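Local coordinates for protein glucose-resistance amylase regulator (Weissella paramesenteroides ATCC 33313, PDB 4RK6) that binds glucose and is probably a DNA-binding transcription regulator of the LacI family, at residues V16-H21 with T46-E50; Y120-H126 with V280-N284; H126-A130 with L158-F164; I163-G167 with T180-D184. All blocks are in the same frame, centred on the assembly; numbering follows the deposited sequence.

Interaction 1. Residues V16-H21 with T46-E50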
# COMPACT_ATOMS: atom_id res chain seq x y z
N VAL A 16 -13.56 -6.92 7.44
CA VAL A 16 -13.44 -5.68 8.21
C VAL A 16 -11.95 -5.40 8.32
O VAL A 16 -11.18 -6.19 8.86
CB VAL A 16 -14.10 -5.79 9.61
CG1 VAL A 16 -13.92 -4.50 10.40
CG2 VAL A 16 -15.58 -6.09 9.48
N VAL A 17 -11.55 -4.26 7.76
CA VAL A 17 -10.16 -3.82 7.69
C VAL A 17 -9.99 -2.56 8.56
O VAL A 17 -10.83 -1.66 8.50
CB VAL A 17 -9.78 -3.47 6.24
CG1 VAL A 17 -8.30 -3.11 6.12
CG2 VAL A 17 -10.13 -4.63 5.32
N PRO A 18 -8.94 -2.50 9.37
CA PRO A 18 -8.70 -1.26 10.12
C PRO A 18 -8.35 -0.09 9.20
O PRO A 18 -7.71 -0.28 8.16
CB PRO A 18 -7.53 -1.60 11.04
CG PRO A 18 -6.87 -2.79 10.45
CD PRO A 18 -7.86 -3.49 9.55
N LEU A 19 -8.77 1.12 9.56
CA LEU A 19 -8.39 2.31 8.78
C LEU A 19 -6.86 2.44 8.67
O LEU A 19 -6.33 2.77 7.61
CB LEU A 19 -8.98 3.59 9.37
CG LEU A 19 -10.22 4.19 8.69
CD1 LEU A 19 -10.44 5.58 9.26
CD2 LEU A 19 -10.10 4.24 7.17
N ILE A 20 -6.17 2.15 9.77
CA ILE A 20 -4.71 2.21 9.84
C ILE A 20 -4.13 0.79 9.71
O ILE A 20 -4.15 0.01 10.67
CB ILE A 20 -4.25 2.83 11.17
CG1 ILE A 20 -4.85 4.24 11.35
CG2 ILE A 20 -2.73 2.89 11.24
CD1 ILE A 20 -4.88 4.71 12.79
N HIS A 21 -3.61 0.47 8.53
CA HIS A 21 -3.11 -0.88 8.27
C HIS A 21 -1.84 -0.87 7.42
O HIS A 21 -1.69 -0.01 6.54
CB HIS A 21 -4.18 -1.72 7.56
CG HIS A 21 -4.68 -1.13 6.28
ND1 HIS A 21 -5.54 -0.05 6.24
CD2 HIS A 21 -4.45 -1.47 4.99
CE1 HIS A 21 -5.81 0.25 4.98
NE2 HIS A 21 -5.16 -0.60 4.20
N THR A 46 -15.16 -3.37 4.21
CA THR A 46 -15.58 -2.25 5.03
C THR A 46 -14.38 -1.88 5.90
O THR A 46 -13.56 -2.73 6.24
CB THR A 46 -16.82 -2.60 5.90
OG1 THR A 46 -16.49 -3.66 6.81
CG2 THR A 46 -18.00 -3.00 5.04
N TYR A 47 -14.26 -0.59 6.25
CA TYR A 47 -13.23 -0.13 7.16
C TYR A 47 -13.81 0.15 8.54
O TYR A 47 -15.01 0.43 8.70
CB TYR A 47 -12.51 1.11 6.61
CG TYR A 47 -11.66 0.79 5.41
CD1 TYR A 47 -10.41 0.22 5.54
CD2 TYR A 47 -12.13 1.05 4.12
CE1 TYR A 47 -9.63 -0.07 4.44
CE2 TYR A 47 -11.36 0.75 3.01
CZ TYR A 47 -10.11 0.19 3.17
OH TYR A 47 -9.33 -0.11 2.08
N LEU A 48 -12.94 0.03 9.54
CA LEU A 48 -13.33 0.22 10.93
C LEU A 48 -12.37 1.20 11.59
O LEU A 48 -11.15 0.99 11.57
CB LEU A 48 -13.28 -1.12 11.67
CG LEU A 48 -14.04 -1.17 12.99
CD1 LEU A 48 -15.51 -1.42 12.71
CD2 LEU A 48 -13.46 -2.25 13.88
N ASP A 49 -12.92 2.27 12.17
CA ASP A 49 -12.10 3.22 12.93
C ASP A 49 -12.25 2.94 14.44
O ASP A 49 -12.78 1.90 14.82
CB ASP A 49 -12.38 4.69 12.54
CG ASP A 49 -13.80 5.16 12.84
OD1 ASP A 49 -14.55 4.48 13.58
OD2 ASP A 49 -14.16 6.24 12.33
N GLU A 50 -11.77 3.85 15.28
CA GLU A 50 -11.73 3.62 16.73
C GLU A 50 -12.96 4.18 17.47
O GLU A 50 -12.99 4.20 18.70
CB GLU A 50 -10.44 4.23 17.31
CG GLU A 50 -9.88 3.49 18.51
CD GLU A 50 -9.24 2.16 18.13
OE1 GLU A 50 -8.32 2.16 17.29
OE2 GLU A 50 -9.66 1.12 18.69

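Interaction 2. Residues Y120-H126 with V280-N284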
# COMPACT_ATOMS: atom_id res chain seq x y z
N TYR A 120 18.24 -17.35 14.37
CA TYR A 120 19.11 -16.95 13.28
C TYR A 120 20.08 -15.86 13.71
O TYR A 120 21.28 -15.94 13.44
CB TYR A 120 18.26 -16.48 12.08
CG TYR A 120 19.07 -15.92 10.97
CD1 TYR A 120 20.00 -16.70 10.31
CD2 TYR A 120 18.92 -14.60 10.58
CE1 TYR A 120 20.77 -16.18 9.27
CE2 TYR A 120 19.68 -14.08 9.55
CZ TYR A 120 20.59 -14.85 8.91
OH TYR A 120 21.32 -14.27 7.89
N LEU A 121 19.57 -14.82 14.36
CA LEU A 121 20.45 -13.72 14.75
C LEU A 121 21.53 -14.17 15.74
O LEU A 121 22.68 -13.76 15.62
CB LEU A 121 19.66 -12.56 15.34
CG LEU A 121 18.86 -11.74 14.30
CD1 LEU A 121 18.01 -10.69 14.97
CD2 LEU A 121 19.77 -11.10 13.28
N ILE A 122 21.16 -15.03 16.68
CA ILE A 122 22.13 -15.58 17.64
C ILE A 122 23.15 -16.49 16.93
O ILE A 122 24.34 -16.43 17.21
CB ILE A 122 21.41 -16.31 18.80
CG1 ILE A 122 20.70 -15.27 19.68
CG2 ILE A 122 22.37 -17.18 19.61
CD1 ILE A 122 19.76 -15.91 20.67
N ASP A 123 22.68 -17.31 16.00
CA ASP A 123 23.58 -18.12 15.15
C ASP A 123 24.58 -17.24 14.36
O ASP A 123 25.70 -17.65 14.10
CB ASP A 123 22.78 -18.98 14.16
CG ASP A 123 22.14 -20.21 14.81
OD1 ASP A 123 22.40 -20.49 15.99
OD2 ASP A 123 21.37 -20.90 14.11
N MSE A 124 24.14 -16.03 13.99
CA MSE A 124 24.99 -15.09 13.26
C MSE A 124 25.85 -14.26 14.19
O MSE A 124 26.54 -13.35 13.73
CB MSE A 124 24.11 -14.19 12.39
CG MSE A 124 23.38 -14.91 11.26
SE MSE A 124 24.60 -15.67 9.91
CE MSE A 124 24.83 -14.01 8.87
N GLY A 125 25.79 -14.53 15.50
CA GLY A 125 26.73 -13.96 16.48
C GLY A 125 26.24 -12.75 17.25
O GLY A 125 27.02 -12.11 17.98
N HIS A 126 24.95 -12.42 17.09
CA HIS A 126 24.35 -11.31 17.81
C HIS A 126 23.87 -11.77 19.18
O HIS A 126 23.41 -12.90 19.34
CB HIS A 126 23.18 -10.73 17.01
CG HIS A 126 23.61 -10.18 15.69
ND1 HIS A 126 23.97 -8.86 15.53
CD2 HIS A 126 23.80 -10.77 14.49
CE1 HIS A 126 24.38 -8.67 14.29
NE2 HIS A 126 24.26 -9.81 13.63
N VAL A 280 21.82 -8.53 7.13
CA VAL A 280 22.38 -9.13 8.35
C VAL A 280 23.86 -9.46 8.19
O VAL A 280 24.26 -10.09 7.22
CB VAL A 280 21.60 -10.41 8.76
CG1 VAL A 280 22.20 -11.00 10.02
CG2 VAL A 280 20.12 -10.07 8.97
N LEU A 281 24.64 -9.09 9.19
CA LEU A 281 26.08 -9.36 9.23
C LEU A 281 26.34 -10.48 10.24
O LEU A 281 25.74 -10.51 11.32
CB LEU A 281 26.81 -8.09 9.66
CG LEU A 281 28.31 -8.01 9.40
CD1 LEU A 281 28.57 -7.81 7.92
CD2 LEU A 281 28.95 -6.88 10.22
N ASN A 282 27.23 -11.40 9.88
CA ASN A 282 27.76 -12.38 10.82
C ASN A 282 28.88 -11.73 11.64
O ASN A 282 29.88 -11.28 11.08
CB ASN A 282 28.28 -13.60 10.07
CG ASN A 282 28.75 -14.71 11.01
OD1 ASN A 282 29.79 -14.60 11.63
ND2 ASN A 282 27.96 -15.76 11.14
N LEU A 283 28.71 -11.69 12.96
CA LEU A 283 29.73 -11.11 13.86
C LEU A 283 30.80 -12.09 14.35
O LEU A 283 31.75 -11.66 15.02
CB LEU A 283 29.07 -10.51 15.07
CG LEU A 283 27.96 -9.50 14.84
CD1 LEU A 283 27.51 -9.00 16.20
CD2 LEU A 283 28.43 -8.37 13.94
N ASN A 284 30.65 -13.38 14.06
CA ASN A 284 31.58 -14.42 14.57
C ASN A 284 32.95 -14.47 13.86
O ASN A 284 33.06 -14.18 12.67
CB ASN A 284 30.91 -15.81 14.52
CG ASN A 284 29.79 -15.95 15.54
OD1 ASN A 284 29.90 -15.47 16.67
ND2 ASN A 284 28.70 -16.62 15.14
O HOH W 1 26.78 -17.78 17.47
O HOH W 2 29.61 -12.73 18.49

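Interaction 3. Residues H126-A130 with L158-F164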
# COMPACT_ATOMS: atom_id res chain seq x y z
N HIS A 126 24.95 -12.42 17.09
CA HIS A 126 24.35 -11.31 17.81
C HIS A 126 23.87 -11.77 19.18
O HIS A 126 23.41 -12.90 19.34
CB HIS A 126 23.18 -10.73 17.01
CG HIS A 126 23.61 -10.18 15.69
ND1 HIS A 126 23.97 -8.86 15.53
CD2 HIS A 126 23.80 -10.77 14.49
CE1 HIS A 126 24.38 -8.67 14.29
NE2 HIS A 126 24.26 -9.81 13.63
N LYS A 127 24.04 -10.88 20.16
CA LYS A 127 23.60 -11.09 21.54
C LYS A 127 22.73 -9.95 22.05
O LYS A 127 21.71 -10.18 22.70
CB LYS A 127 24.82 -11.25 22.46
CG LYS A 127 25.32 -12.69 22.57
CD LYS A 127 26.59 -12.84 23.42
CE LYS A 127 26.35 -12.58 24.90
NZ LYS A 127 26.68 -11.19 25.32
N ASN A 128 23.13 -8.72 21.75
CA ASN A 128 22.35 -7.56 22.11
C ASN A 128 21.41 -7.18 20.98
O ASN A 128 21.87 -6.76 19.92
CB ASN A 128 23.29 -6.42 22.46
CG ASN A 128 24.09 -6.73 23.70
OD1 ASN A 128 23.53 -7.19 24.70
ND2 ASN A 128 25.38 -6.53 23.64
N ILE A 129 20.11 -7.37 21.21
CA ILE A 129 19.10 -7.32 20.12
C ILE A 129 17.91 -6.48 20.53
O ILE A 129 17.42 -6.59 21.65
CB ILE A 129 18.64 -8.73 19.70
CG1 ILE A 129 19.84 -9.59 19.31
CG2 ILE A 129 17.67 -8.66 18.52
CD1 ILE A 129 19.53 -11.02 18.92
N ALA A 130 17.46 -5.62 19.63
CA ALA A 130 16.29 -4.79 19.87
C ALA A 130 15.07 -5.30 19.08
O ALA A 130 15.21 -5.79 17.96
CB ALA A 130 16.57 -3.36 19.51
N LEU A 158 19.84 -15.67 27.18
CA LEU A 158 20.24 -14.27 27.24
C LEU A 158 19.46 -13.60 28.35
O LEU A 158 18.49 -14.15 28.87
CB LEU A 158 20.02 -13.58 25.88
CG LEU A 158 20.85 -14.21 24.76
CD1 LEU A 158 20.61 -13.48 23.44
CD2 LEU A 158 22.34 -14.25 25.09
N ALA A 159 19.89 -12.40 28.72
CA ALA A 159 19.39 -11.74 29.91
C ALA A 159 18.73 -10.43 29.56
O ALA A 159 18.86 -9.94 28.43
CB ALA A 159 20.54 -11.52 30.88
N TYR A 160 18.03 -9.86 30.53
CA TYR A 160 17.36 -8.58 30.34
C TYR A 160 18.29 -7.47 29.83
O TYR A 160 17.84 -6.60 29.08
CB TYR A 160 16.65 -8.12 31.62
CG TYR A 160 15.63 -9.13 32.11
CD1 TYR A 160 14.54 -9.50 31.31
CD2 TYR A 160 15.76 -9.73 33.37
CE1 TYR A 160 13.61 -10.43 31.76
CE2 TYR A 160 14.84 -10.65 33.82
CZ TYR A 160 13.77 -11.00 33.02
OH TYR A 160 12.85 -11.92 33.48
N GLU A 161 19.57 -7.52 30.21
CA GLU A 161 20.56 -6.55 29.71
C GLU A 161 20.86 -6.69 28.20
O GLU A 161 21.44 -5.80 27.61
CB GLU A 161 21.88 -6.65 30.49
CG GLU A 161 22.72 -7.88 30.15
CD GLU A 161 23.88 -8.09 31.11
OE1 GLU A 161 24.51 -7.10 31.53
OE2 GLU A 161 24.16 -9.26 31.45
N ASN A 162 20.49 -7.82 27.61
CA ASN A 162 20.65 -8.04 26.16
C ASN A 162 19.42 -7.66 25.34
O ASN A 162 19.44 -7.75 24.11
CB ASN A 162 20.92 -9.51 25.91
CG ASN A 162 22.11 -10.04 26.66
OD1 ASN A 162 22.00 -11.01 27.41
ND2 ASN A 162 23.25 -9.41 26.47
N ILE A 163 18.34 -7.32 26.03
CA ILE A 163 17.00 -7.19 25.43
C ILE A 163 16.63 -5.72 25.38
O ILE A 163 16.61 -5.05 26.41
CB ILE A 163 15.95 -7.97 26.26
CG1 ILE A 163 16.22 -9.48 26.13
CG2 ILE A 163 14.54 -7.60 25.83
CD1 ILE A 163 15.45 -10.32 27.11
N PHE A 164 16.37 -5.20 24.18
CA PHE A 164 16.00 -3.79 24.00
C PHE A 164 14.68 -3.66 23.25
O PHE A 164 14.39 -4.47 22.41
CB PHE A 164 17.11 -3.04 23.25
CG PHE A 164 18.44 -3.09 23.94
CD1 PHE A 164 19.25 -4.22 23.82
CD2 PHE A 164 18.86 -2.04 24.74
CE1 PHE A 164 20.47 -4.28 24.47
CE2 PHE A 164 20.08 -2.10 25.39
CZ PHE A 164 20.88 -3.22 25.26
O HOH W 3 25.74 -9.69 27.94
O HOH W 4 24.17 -5.45 26.96

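Interaction 4. Residues I163-G167 with T180-D184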
# COMPACT_ATOMS: atom_id res chain seq x y z
N ILE A 163 18.34 -7.32 26.03
CA ILE A 163 17.00 -7.19 25.43
C ILE A 163 16.63 -5.72 25.38
O ILE A 163 16.61 -5.05 26.41
CB ILE A 163 15.95 -7.97 26.26
CG1 ILE A 163 16.22 -9.48 26.13
CG2 ILE A 163 14.54 -7.60 25.83
CD1 ILE A 163 15.45 -10.32 27.11
N PHE A 164 16.37 -5.20 24.18
CA PHE A 164 16.00 -3.79 24.00
C PHE A 164 14.68 -3.66 23.25
O PHE A 164 14.39 -4.47 22.41
CB PHE A 164 17.11 -3.04 23.25
CG PHE A 164 18.44 -3.09 23.94
CD1 PHE A 164 19.25 -4.22 23.82
CD2 PHE A 164 18.86 -2.04 24.74
CE1 PHE A 164 20.47 -4.28 24.47
CE2 PHE A 164 20.08 -2.10 25.39
CZ PHE A 164 20.88 -3.22 25.26
N LEU A 165 13.89 -2.66 23.61
CA LEU A 165 12.57 -2.46 23.03
C LEU A 165 12.39 -1.02 22.60
O LEU A 165 12.85 -0.11 23.29
CB LEU A 165 11.48 -2.76 24.06
CG LEU A 165 11.47 -4.15 24.67
CD1 LEU A 165 10.49 -4.23 25.83
CD2 LEU A 165 11.12 -5.19 23.61
N TYR A 166 11.70 -0.79 21.49
CA TYR A 166 11.26 0.57 21.16
C TYR A 166 10.06 0.59 20.28
O TYR A 166 10.03 -0.10 19.27
CB TYR A 166 12.36 1.36 20.43
CG TYR A 166 11.97 2.79 20.13
CD1 TYR A 166 11.24 3.11 18.99
CD2 TYR A 166 12.27 3.82 21.03
CE1 TYR A 166 10.86 4.41 18.72
CE2 TYR A 166 11.90 5.14 20.76
CZ TYR A 166 11.19 5.41 19.61
OH TYR A 166 10.80 6.68 19.29
N GLY A 167 9.08 1.41 20.66
CA GLY A 167 8.03 1.82 19.72
C GLY A 167 6.62 1.41 20.07
O GLY A 167 6.39 0.43 20.79
N THR A 180 17.44 7.21 16.47
CA THR A 180 17.85 8.62 16.49
C THR A 180 17.43 9.28 17.80
O THR A 180 18.26 9.86 18.49
CB THR A 180 17.27 9.38 15.28
OG1 THR A 180 15.86 9.15 15.20
CG2 THR A 180 17.91 8.89 14.00
N THR A 181 16.16 9.20 18.18
CA THR A 181 15.75 9.82 19.43
C THR A 181 15.52 8.80 20.55
O THR A 181 15.55 9.15 21.72
CB THR A 181 14.53 10.72 19.20
OG1 THR A 181 13.46 9.94 18.67
CG2 THR A 181 14.86 11.85 18.23
N GLY A 182 15.32 7.53 20.21
CA GLY A 182 15.13 6.48 21.20
C GLY A 182 16.41 5.97 21.83
O GLY A 182 16.44 5.60 23.02
N TYR A 183 17.45 5.88 21.00
CA TYR A 183 18.79 5.49 21.42
C TYR A 183 19.80 6.44 20.78
O TYR A 183 19.45 7.25 19.94
CB TYR A 183 19.10 4.04 21.01
CG TYR A 183 18.23 3.04 21.73
CD1 TYR A 183 18.61 2.55 22.98
CD2 TYR A 183 17.03 2.60 21.18
CE1 TYR A 183 17.81 1.66 23.67
CE2 TYR A 183 16.22 1.70 21.87
CZ TYR A 183 16.62 1.23 23.11
OH TYR A 183 15.85 0.34 23.79
N ASP A 184 21.04 6.33 21.21
CA ASP A 184 22.14 7.13 20.70
C ASP A 184 22.69 6.45 19.46
O ASP A 184 23.28 5.36 19.55
CB ASP A 184 23.22 7.21 21.80
CG ASP A 184 24.48 7.92 21.37
OD1 ASP A 184 24.56 8.46 20.24
OD2 ASP A 184 25.41 7.93 22.19
O HOH W 5 12.04 8.71 20.55

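Interaction 1. Residues V16-H21 with T46-E50
Val17 and Tyr47 run alongside each other from two parallel strands, the valine against the ring: Val17 CG1 is 3.7 Å from Tyr47 CE1. The branch reaches the phenol because Val17 CG1 stands anti to the backbone N (chi1 -176°). That same methyl lies over the centre of one face of the His21 imidazole, so one methyl touches both rings. The rings themselves hardly overlap; their planes are 28° apart, but the His21 and Tyr47 centroids are separated by 6.0 Å. His21 ND1 makes two weak bonds, to Pro18 O and Leu19 O, in its own loop. The Leu19 side chain runs roughly perpendicular to that of Tyr47, with Leu19 CD2 4.0 Å from Tyr47 CB. On the other face of the sheet Val16 CG1 packs on Leu48 CB at 3.7 Å. The backbone ladder sets this register: Val17 N donates to Thr46 O (2.9 Å, 168° at the hydrogen), Leu48 N to Val17 O (2.9 Å), and Leu19 N to Leu48 O (3.1 Å). The segments belong to the beta-alpha-beta unit of strand 12-18, helix 24-39 and strand 42-48. Helix 52-64 covers the Val16 and Leu48 face, strand 69-72 continues the sheet beyond Val16, and Ile45 of the second subunit packs on Tyr47.

Interaction 2. Residues Y120-H126 with V280-N284
The imidazole of His126 carries Leu283 CD1 over one face, 3.9 Å from the ring centroid and 24° off the ring normal, a CH-pi contact. At the edge of that ring His126 NE2 donates to Leu281 O at 2.8 Å, with the acceptor tilted 20° from the ring plane; Leu121 O also lies at the edge, in plane. Since His126 ND1 is hydrogen-bonded to Thr191, both ring nitrogens are engaged, which should fix the rotation of the ring. The Tyr120 ring has Met124 CG, from the residue just past the end of its helix, over one face, while Val280 CG1 approaches obliquely, 4.0 Å from Tyr120 CE2. Val280 CG1 also meets Leu121 CD2 (4.1 Å) and Met124 CE.

Helix 110-123 ends here in a Schellman motif: Gly125 takes positive phi, and Gly125 N to Ile122 O and His126 N to Leu121 O are the two bonds back into the last turn. The turn presents Met124 O to the C-terminal segment, where Leu283 N donates to it at 2.8 Å. Asn282 adds an Asx turn, its OD1 accepting from Asn284 N. Selenomethionine Met124 is bent at chi2 and chi3, placing Met124 SE 3.6 Å from Asn282 ND2. One water donates to Ile122 O and accepts from Asn284 ND2. A second donates to Gly125 O and, weakly, to Asn284 OD1. Inward of this surface, Leu121 and Val280 both pack on Val222 of strand 220-223.

Interaction 3. Residues H126-A130 with L158-F164
Two neighbouring parallel strands of a beta-alpha-beta unit start here, 129-132 and 163-166, and the contact covers their entry loops. Ile129 N donates to Asn162 O at 3.0 Å, and Phe164 N to Ile129 O at 3.1 Å, so both the N-H and the C=O of Ile129 are bonded to segment 158-164. Ahead of this pair the loops are joined by two asparagine amides whose planes are 31° apart: Asn162 ND2 donates to Asn128 OD1 at 2.9 Å, almost straight (174°). The acceptor lies in the amide plane of Asn162, while the donor is tilted from the Asn128 carbonyl plane. Asn162 OD1 accepts from Ala159 N on a lone pair, so bonds at both ends of the amide should fix its rotation. One water accepts from Asn162 ND2 and Lys127 NZ; another donates to Asn128 OD1 and Glu161 O. Leu158 CD1 comes within 3.6 Å of Lys127 O. Further along, Ala130 CB meets Phe164 CB at 3.8 Å, and the Phe164 ring, with CG beside the backbone N (chi1 -58°), turns its edge to Ile129 O. Strand 163-166 is the outermost strand on this side of the chain's sheet, reached by the crossover through helix 144-155, as is characteristic of the periplasmic-binding-protein-like fold.

Interaction 4. Residues I163-G167 with T180-D184
Tyr183 CG stands beside its backbone N (chi1 -66°) and Tyr166 CG lies opposite its own N (chi1 -177°), and these torsions send the two phenols past each other, one from the loop and one from the strand. Tyr183 OH reaches the backbone and donates to Leu165 O at 3.1 Å, from 48° above the carbonyl plane and therefore not on a lone pair. The same hydroxyl sits at the edge of the Phe164 ring, 3.6 Å from Phe164 CB, with Phe164 CD2 4.0 Å from Tyr183 CE1. On the far edge of the Tyr183 ring, Tyr183 CE2 is 4.1 Å from Tyr166 CB. The Tyr166 ring extends to Gly182, where Tyr166 CE2 packs obliquely against Gly182 CA at 3.5 Å; the absence of a side chain allows this closeness, since a CB would point toward the ring. Tyr166 OH is hydrogen-bonded to Thr177, and a water 2.7 Å from both Tyr166 OH and Thr181 OG1 bridges the two hydroxyls. The contact thus joins edge strand 163-166 to the weakly bonded last part of helix 172-182. Phe190 meets the Tyr183 ring edge-to-face, Leu165 packs on Arg146 of helix 144-155, and strand 129-132 pairs with the strand's inner side.

Overall arrangement
Interaction 1 lies at one end of the chain's strand order and interactions 3 and 4 at the other, with outermost strands 42-48 and 163-166 respectively; the centres of interactions 1 and 3 are 35 Å apart. The side chain of His21 in interaction 1 is about 7 Å from the bound glucose. Interactions 2 and 3 share His126 and touch through Ile122 CD1 and Leu158 CD1 (3.8 Å) and through Leu121 CB and Ile129 CD1 (3.9 Å); strand 129-132 follows helix 110-123 in the chain. Interactions 3 and 4 share Ile163 and Phe164, their centres 12 Å apart. Along the chain both are nested inside the long loop closed by interaction 2.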